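Local coordinates for protein 1-deoxy-D-xylulose 5-phosphate reductoisomerase (Moraxella catarrhalis, PDB 4ZQG) that catalyses the reductive rearrangement of 1-deoxy-D-xylulose 5-phosphate to 2-C-methyl-D-erythritol 4-phosphate in the MEP pathway and is bound here by the inhibitor fosmidomycin, at residues Leu125-Glu130 and Leu151-Glu156; Ala227-Lys232 and Ala320-Ala325. All coordinates share one frame; numbering follows the deposited sequence.

Overall arrangement
Interaction 1 (125-130 with 151-156) and interaction 2 (227-232 with 320-325) approach one fosmidomycin molecule from different parts of the fold, their centres about 18 Å apart. Interaction 1 lies where the nucleotide-binding sheet runs into the metal site; it supplies two magnesium ligands, and Glu235 of helix 230-243 is a third. Interaction 2 sets the start of that same helix against the C-terminal helical region. The two meet directly: Glu156 OE1 forms a 2.8 Å salt bridge with Lys232 NZ, and Lys129 NZ lies against Asn231 OD1, at a separation too short to be taken at face value. Metal-binding and phosphonate-binding residues are thus joined into one polar network around the inhibitor.

Interaction 1 (Leu125-Glu130 and Leu151-Glu156); sequences LLANKE and LPIDSE. With MG (magnesium ion), chain D; NAD (nicotinamide-adenine-dinucleotide), chain C; FOM (3-[formyl(hydroxy)amino]propylphosphonic acid), chain E.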
loop_
_atom_site.group_PDB
_atom_site.type_symbol
_atom_site.label_atom_id
_atom_site.label_comp_id
_atom_site.label_asym_id
_atom_site.label_seq_id
_atom_site.Cartn_x
_atom_site.Cartn_y
_atom_site.Cartn_z
ATOM N N LEU A 125 -17.879 -4.027 12.742
ATOM C CA LEU A 125 -17.198 -4.487 11.574
ATOM C C LEU A 125 -18.215 -4.585 10.453
ATOM O O LEU A 125 -19.055 -5.482 10.435
ATOM C CB LEU A 125 -16.594 -5.872 11.828
ATOM C CG LEU A 125 -15.261 -5.977 12.560
ATOM C CD1 LEU A 125 -15.177 -5.052 13.749
ATOM C CD2 LEU A 125 -15.010 -7.385 13.027
ATOM N N LEU A 126 -18.106 -3.695 9.473
ATOM C CA LEU A 126 -19.188 -3.480 8.545
ATOM C C LEU A 126 -18.995 -4.201 7.255
ATOM O O LEU A 126 -18.100 -3.937 6.515
ATOM C CB LEU A 126 -19.344 -1.993 8.298
ATOM C CG LEU A 126 -20.650 -1.620 7.631
ATOM C CD1 LEU A 126 -21.807 -1.888 8.547
ATOM C CD2 LEU A 126 -20.606 -0.160 7.279
ATOM N N ALA A 127 -19.868 -5.142 6.978
ATOM C CA ALA A 127 -19.870 -5.794 5.686
ATOM C C ALA A 127 -21.009 -5.176 4.953
ATOM O O ALA A 127 -20.905 -4.730 3.821
ATOM C CB ALA A 127 -20.089 -7.293 5.841
ATOM N N ASN A 128 -22.117 -5.184 5.648
ATOM C CA ASN A 128 -23.392 -4.658 5.203
ATOM C C ASN A 128 -23.327 -3.199 4.721
ATOM O O ASN A 128 -23.514 -2.244 5.506
ATOM C CB ASN A 128 -24.333 -4.796 6.390
ATOM C CG ASN A 128 -25.648 -4.199 6.142
ATOM O OD1 ASN A 128 -26.198 -3.543 7.021
ATOM N ND2 ASN A 128 -26.186 -4.414 4.947
ATOM N N LYS A 129 -23.102 -3.057 3.427
ATOM C CA LYS A 129 -22.861 -1.726 2.792
ATOM C C LYS A 129 -24.167 -0.965 2.532
ATOM O O LYS A 129 -24.176 0.267 2.568
ATOM C CB LYS A 129 -22.083 -1.871 1.470
ATOM C CG LYS A 129 -22.861 -2.663 0.411
ATOM C CD LYS A 129 -22.018 -2.956 -0.807
ATOM C CE LYS A 129 -20.791 -3.755 -0.457
ATOM N NZ LYS A 129 -20.252 -4.401 -1.688
ATOM N N GLU A 130 -25.253 -1.694 2.290
ATOM C CA GLU A 130 -26.553 -1.077 2.173
ATOM C C GLU A 130 -26.899 -0.209 3.404
ATOM O O GLU A 130 -27.610 0.777 3.293
ATOM C CB GLU A 130 -27.620 -2.130 1.868
ATOM C CG GLU A 130 -27.349 -2.941 0.580
ATOM C CD GLU A 130 -26.497 -4.224 0.783
ATOM O OE1 GLU A 130 -25.800 -4.353 1.825
ATOM O OE2 GLU A 130 -26.492 -5.123 -0.106
ATOM N N LEU A 151 -15.153 -0.210 11.487
ATOM C CA LEU A 151 -14.123 -0.732 10.626
ATOM C C LEU A 151 -14.705 -1.486 9.478
ATOM O O LEU A 151 -15.456 -2.425 9.641
ATOM C CB LEU A 151 -13.221 -1.680 11.378
ATOM C CG LEU A 151 -12.377 -1.018 12.457
ATOM C CD1 LEU A 151 -13.167 -0.858 13.748
ATOM C CD2 LEU A 151 -11.120 -1.850 12.696
ATOM N N PRO A 152 -14.305 -1.130 8.281
ATOM C CA PRO A 152 -14.885 -1.804 7.142
ATOM C C PRO A 152 -14.251 -3.153 6.841
ATOM O O PRO A 152 -13.007 -3.334 6.922
ATOM C CB PRO A 152 -14.590 -0.834 6.001
ATOM C CG PRO A 152 -13.300 -0.219 6.395
ATOM C CD PRO A 152 -13.341 -0.084 7.887
ATOM N N ILE A 153 -15.135 -4.057 6.441
ATOM C CA ILE A 153 -14.850 -5.432 6.128
ATOM C C ILE A 153 -14.880 -5.579 4.641
ATOM O O ILE A 153 -14.229 -6.455 4.087
ATOM C CB ILE A 153 -15.976 -6.354 6.703
ATOM C CG1 ILE A 153 -15.628 -6.805 8.107
ATOM C CG2 ILE A 153 -16.312 -7.579 5.793
ATOM C CD1 ILE A 153 -16.768 -7.616 8.750
ATOM N N ASP A 154 -15.709 -4.778 3.989
ATOM C CA ASP A 154 -15.729 -4.764 2.547
ATOM C C ASP A 154 -14.267 -4.606 2.016
ATOM O O ASP A 154 -13.490 -3.788 2.520
ATOM C CB ASP A 154 -16.665 -3.655 2.039
ATOM C CG ASP A 154 -17.156 -3.945 0.637
ATOM O OD1 ASP A 154 -16.553 -4.840 0.043
ATOM O OD2 ASP A 154 -18.137 -3.344 0.151
ATOM N N SER A 155 -13.906 -5.420 1.033
ATOM C CA SER A 155 -12.518 -5.535 0.563
ATOM C C SER A 155 -11.889 -4.201 0.177
ATOM O O SER A 155 -10.872 -3.773 0.752
ATOM C CB SER A 155 -12.452 -6.466 -0.647
ATOM O OG SER A 155 -11.142 -6.979 -0.824
ATOM N N GLU A 156 -12.553 -3.514 -0.744
ATOM C CA GLU A 156 -12.095 -2.225 -1.217
ATOM C C GLU A 156 -11.939 -1.236 -0.081
ATOM O O GLU A 156 -10.921 -0.564 0.025
ATOM C CB GLU A 156 -13.017 -1.675 -2.283
ATOM C CG GLU A 156 -13.193 -2.610 -3.486
ATOM C CD GLU A 156 -14.177 -3.730 -3.246
ATOM O OE1 GLU A 156 -14.418 -4.551 -4.158
ATOM O OE2 GLU A 156 -14.708 -3.759 -2.123
HETATM MG MG MG D . -16.459 -5.010 -2.057
HETATM P PA NAD C . -25.676 -13.701 2.294
HETATM O O1A NAD C . -26.863 -13.540 1.406
HETATM O O2A NAD C . -24.676 -14.814 2.069
HETATM O O5B NAD C . -26.086 -13.678 3.858
HETATM C C5B NAD C . -26.897 -12.678 4.452
HETATM C C4B NAD C . -27.076 -12.932 5.957
HETATM O O4B NAD C . -28.065 -11.999 6.431
HETATM C C3B NAD C . -27.576 -14.345 6.293
HETATM O O3B NAD C . -27.006 -14.843 7.506
HETATM C C2B NAD C . -29.075 -14.150 6.460
HETATM O O2B NAD C . -29.644 -14.976 7.474
HETATM C C1B NAD C . -29.240 -12.686 6.855
HETATM N N9A NAD C . -30.479 -12.097 6.266
HETATM C C8A NAD C . -30.851 -12.172 4.975
HETATM N N7A NAD C . -32.033 -11.546 4.766
HETATM C C5A NAD C . -32.445 -11.058 5.936
HETATM C C6A NAD C . -33.641 -10.300 6.365
HETATM N N6A NAD C . -34.605 -9.947 5.456
HETATM N N1A NAD C . -33.696 -9.997 7.679
HETATM C C2A NAD C . -32.734 -10.381 8.568
HETATM N N3A NAD C . -31.621 -11.082 8.249
HETATM C C4A NAD C . -31.432 -11.434 6.946
HETATM O O3 NAD C . -24.914 -12.275 2.237
HETATM P PN NAD C . -23.343 -11.954 2.069
HETATM O O1N NAD C . -23.036 -12.230 0.612
HETATM O O2N NAD C . -22.614 -12.563 3.242
HETATM O O5D NAD C . -23.452 -10.366 2.284
HETATM C C5D NAD C . -23.517 -9.784 3.589
HETATM C C4D NAD C . -23.233 -8.283 3.510
HETATM O O4D NAD C . -21.835 -8.011 3.383
HETATM C C3D NAD C . -23.908 -7.673 2.294
HETATM O O3D NAD C . -24.333 -6.366 2.663
HETATM C C2D NAD C . -22.829 -7.657 1.234
HETATM O O2D NAD C . -23.092 -6.659 0.236
HETATM C C1D NAD C . -21.576 -7.429 2.088
HETATM N N1N NAD C . -20.369 -8.008 1.479
HETATM C C2N NAD C . -20.268 -9.341 1.253
HETATM C C3N NAD C . -19.123 -9.888 0.639
HETATM C C7N NAD C . -18.960 -11.367 0.393
HETATM O O7N NAD C . -17.858 -11.819 0.134
HETATM N N7N NAD C . -20.011 -12.181 0.475
HETATM C C4N NAD C . -18.094 -9.033 0.275
HETATM C C5N NAD C . -18.227 -7.693 0.538
HETATM C C6N NAD C . -19.366 -7.183 1.135
HETATM O O2 FOM E . -17.396 -6.562 -3.183
HETATM N N1 FOM E . -16.453 -7.567 -3.241
HETATM C C1 FOM E . -15.529 -7.663 -2.375
HETATM O O1 FOM E . -15.431 -6.850 -1.471
HETATM C C2 FOM E . -16.573 -8.447 -4.399
HETATM C C3 FOM E . -16.343 -7.422 -5.510
HETATM C C4 FOM E . -16.619 -7.993 -6.873
HETATM P PA1 FOM E . -16.437 -6.615 -7.982
HETATM O OP1 FOM E . -14.905 -6.176 -7.923
HETATM O OP2 FOM E . -17.146 -5.453 -7.443
HETATM O OP3 FOM E . -16.904 -6.900 -9.515
#
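Ile153 packs along 125-130: its CD1 lies 3.5 Å from Leu125 CB, while its CG2 branch meets Ala127 CB at 3.8 Å. A beta-branched side chain suits this place because its two arms reach two alternate residues, Leu125 and Ala127, at once. Alongside these contacts the backbones are zipped as parallel strands. Leu126 N donates to Leu151 O at 2.9 Å (164° at the hydrogen), and Ile153 N returns a 3.0 Å bond to Leu126 O from above the carbonyl plane. These strands belong to a beta-alpha-beta unit at the edge of the Rossmann-type sheet, whose intervening helix is 130-146. Beyond the strand ends the apolar packing gives way to a polar region, equally buried, where ligands take the place of side chains. Ala127, small enough to admit the cofactor's nicotinamide ribose, has its CB 3.1 Å from O4D, and Glu130 OE1 accepts from ribose O3D at 2.6 Å. Asp154, its CG anti to the backbone N (chi1 -157°), divides its carboxylate between partners: OD1 binds magnesium at 2.1 Å, and OD2, less surely placed, forms a salt bridge with Lys129 NZ, which also reaches Asn231. Glu156 OE2 joins OD1 on the metal.

Interaction 2 (Ala227-Lys232 and Ala320-Ala325); sequences ATMMNK and ACLKLA. With FOM (3-[formyl(hydroxy)amino]propylphosphonic acid), chain E.
Met230 lays its terminal methyl, not its sulphur, on Cys321: CE rests 3.3 Å from SG. Met230 CG stands anti to the backbone N (chi1 179°), and bends further along the chain curl the thioether round so that CE also approaches Cys321 CB. Methionine is flexible enough to fold its end against a small neighbour, and the short cysteine lets the backbones come close, with the CA atoms of Met230 and Cys321 4.9 Å apart. Thr228 flanks the same sulphur, its OG1 3.8 Å from SG.

The chain at this point passes almost without interval from helix 220-228 into helix 230-243. Met229 makes the break with a positive phi of 77°, and Thr228 spans it as an ST turn, its hydroxyl OG1 accepting from Met230 N at 3.1 Å. Packed against this junction is the first part of helix 320-331, which belongs to the C-terminal helical domain typical of the DXP reductoisomerases; helix 333-351 adds Leu339 beside Met230. A water bonded to Thr228 O bridges weakly to Cys321 N, giving that backbone amide a polar partner.

Leu322 uses its two methyls separately. The Leu322 and Met229 side chains pass at an oblique angle, CD2 3.9 Å from SD, whereas CD1 lies 4.1 Å from the backbone C of Lys232, a reach that suits a forked side chain. The polar ends of Asn231 and Lys232 serve fosmidomycin instead. Asn231 ND2 donates to phosphonate OP2 at 2.9 Å and to hydroxamate O2, while Lys232 NZ, also salt-bridged to Glu235, bonds OP2 at 3.0 Å.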
loop_
_atom_site.group_PDB
_atom_site.type_symbol
_atom_site.label_atom_id
_atom_site.label_comp_id
_atom_site.label_asym_id
_atom_site.label_seq_id
_atom_site.Cartn_x
_atom_site.Cartn_y
_atom_site.Cartn_z
ATOM N N ALA A 227 -21.939 -8.334 -11.333
ATOM C CA ALA A 227 -22.244 -8.476 -12.765
ATOM C C ALA A 227 -22.660 -7.162 -13.480
ATOM O O ALA A 227 -22.265 -6.943 -14.602
ATOM C CB ALA A 227 -23.314 -9.552 -12.962
ATOM N N THR A 228 -23.490 -6.331 -12.832
ATOM C CA THR A 228 -24.018 -5.060 -13.421
ATOM C C THR A 228 -23.145 -3.852 -13.081
ATOM O O THR A 228 -23.308 -2.766 -13.641
ATOM C CB THR A 228 -25.425 -4.703 -12.877
ATOM O OG1 THR A 228 -25.337 -4.294 -11.502
ATOM C CG2 THR A 228 -26.372 -5.873 -12.959
ATOM N N MET A 229 -22.264 -4.058 -12.112
ATOM C CA MET A 229 -21.375 -3.034 -11.599
ATOM C C MET A 229 -22.053 -2.053 -10.652
ATOM O O MET A 229 -21.438 -1.104 -10.183
ATOM C CB MET A 229 -20.657 -2.294 -12.709
ATOM C CG MET A 229 -19.416 -1.548 -12.192
ATOM S SD MET A 229 -17.952 -1.496 -13.254
ATOM C CE MET A 229 -17.859 -3.222 -13.672
ATOM N N MET A 230 -23.300 -2.316 -10.308
ATOM C CA MET A 230 -23.926 -1.594 -9.244
ATOM C C MET A 230 -23.185 -1.775 -7.913
ATOM O O MET A 230 -23.264 -0.895 -7.053
ATOM C CB MET A 230 -25.374 -2.056 -9.106
ATOM C CG MET A 230 -26.145 -1.364 -7.988
ATOM S SD MET A 230 -26.158 0.421 -8.237
ATOM C CE MET A 230 -27.371 0.587 -9.551
ATOM N N ASN A 231 -22.482 -2.906 -7.719
ATOM C CA ASN A 231 -21.713 -3.124 -6.485
ATOM C C ASN A 231 -20.661 -2.015 -6.269
ATOM O O ASN A 231 -20.468 -1.528 -5.145
ATOM C CB ASN A 231 -21.052 -4.494 -6.481
ATOM C CG ASN A 231 -20.290 -4.771 -5.180
ATOM O OD1 ASN A 231 -20.837 -4.682 -4.072
ATOM N ND2 ASN A 231 -18.996 -5.050 -5.309
ATOM N N LYS A 232 -20.029 -1.584 -7.357
ATOM C CA LYS A 232 -19.084 -0.498 -7.275
ATOM C C LYS A 232 -19.784 0.814 -6.989
ATOM O O LYS A 232 -19.296 1.625 -6.201
ATOM C CB LYS A 232 -18.252 -0.402 -8.535
ATOM C CG LYS A 232 -16.788 -0.103 -8.277
ATOM C CD LYS A 232 -16.199 -0.902 -7.129
ATOM C CE LYS A 232 -16.356 -2.395 -7.356
ATOM N NZ LYS A 232 -15.603 -3.167 -6.333
ATOM N N ALA A 320 -24.181 1.198 -16.788
ATOM C CA ALA A 320 -24.996 2.350 -16.438
ATOM C C ALA A 320 -25.245 2.461 -14.940
ATOM O O ALA A 320 -25.327 3.567 -14.388
ATOM C CB ALA A 320 -26.313 2.275 -17.176
ATOM N N CYS A 321 -25.358 1.312 -14.286
ATOM C CA CYS A 321 -25.519 1.266 -12.851
ATOM C C CYS A 321 -24.492 2.128 -12.159
ATOM O O CYS A 321 -24.792 2.775 -11.160
ATOM C CB CYS A 321 -25.444 -0.181 -12.357
ATOM S SG CYS A 321 -27.052 -1.009 -12.468
ATOM N N LEU A 322 -23.274 2.152 -12.696
ATOM C CA LEU A 322 -22.197 2.996 -12.137
ATOM C C LEU A 322 -22.360 4.508 -12.426
ATOM O O LEU A 322 -22.192 5.320 -11.518
ATOM C CB LEU A 322 -20.853 2.476 -12.616
ATOM C CG LEU A 322 -19.630 3.064 -11.950
ATOM C CD1 LEU A 322 -19.710 3.112 -10.429
ATOM C CD2 LEU A 322 -18.460 2.230 -12.420
ATOM N N LYS A 323 -22.729 4.880 -13.648
ATOM C CA LYS A 323 -23.171 6.267 -13.910
ATOM C C LYS A 323 -24.229 6.673 -12.879
ATOM O O LYS A 323 -24.141 7.733 -12.263
ATOM C CB LYS A 323 -23.766 6.405 -15.313
ATOM C CG LYS A 323 -23.031 7.261 -16.312
ATOM C CD LYS A 323 -23.417 6.925 -17.779
ATOM C CE LYS A 323 -24.898 7.121 -18.144
ATOM N N LEU A 324 -25.238 5.796 -12.679
ATOM C CA LEU A 324 -26.430 6.167 -11.923
ATOM C C LEU A 324 -26.112 6.274 -10.447
ATOM O O LEU A 324 -26.698 7.082 -9.733
ATOM C CB LEU A 324 -27.558 5.190 -12.191
ATOM C CG LEU A 324 -27.976 5.053 -13.673
ATOM C CD1 LEU A 324 -28.830 3.823 -13.918
ATOM C CD2 LEU A 324 -28.719 6.277 -14.147
ATOM N N ALA A 325 -25.142 5.504 -9.989
ATOM C CA ALA A 325 -24.751 5.611 -8.591
ATOM C C ALA A 325 -24.017 6.882 -8.274
ATOM O O ALA A 325 -24.160 7.445 -7.166
ATOM C CB ALA A 325 -23.900 4.428 -8.199
HETATM O O2 FOM E . -17.396 -6.562 -3.183
HETATM N N1 FOM E . -16.453 -7.567 -3.241
HETATM C C1 FOM E . -15.529 -7.663 -2.375
HETATM O O1 FOM E . -15.431 -6.850 -1.471
HETATM C C2 FOM E . -16.573 -8.447 -4.399
HETATM C C3 FOM E . -16.343 -7.422 -5.510
HETATM C C4 FOM E . -16.619 -7.993 -6.873
HETATM P PA1 FOM E . -16.437 -6.615 -7.982
HETATM O OP1 FOM E . -14.905 -6.176 -7.923
HETATM O OP2 FOM E . -17.146 -5.453 -7.443
HETATM O OP3 FOM E . -16.904 -6.900 -9.515
HETATM O O HOH W 1 -25.437 -1.901 -15.454
#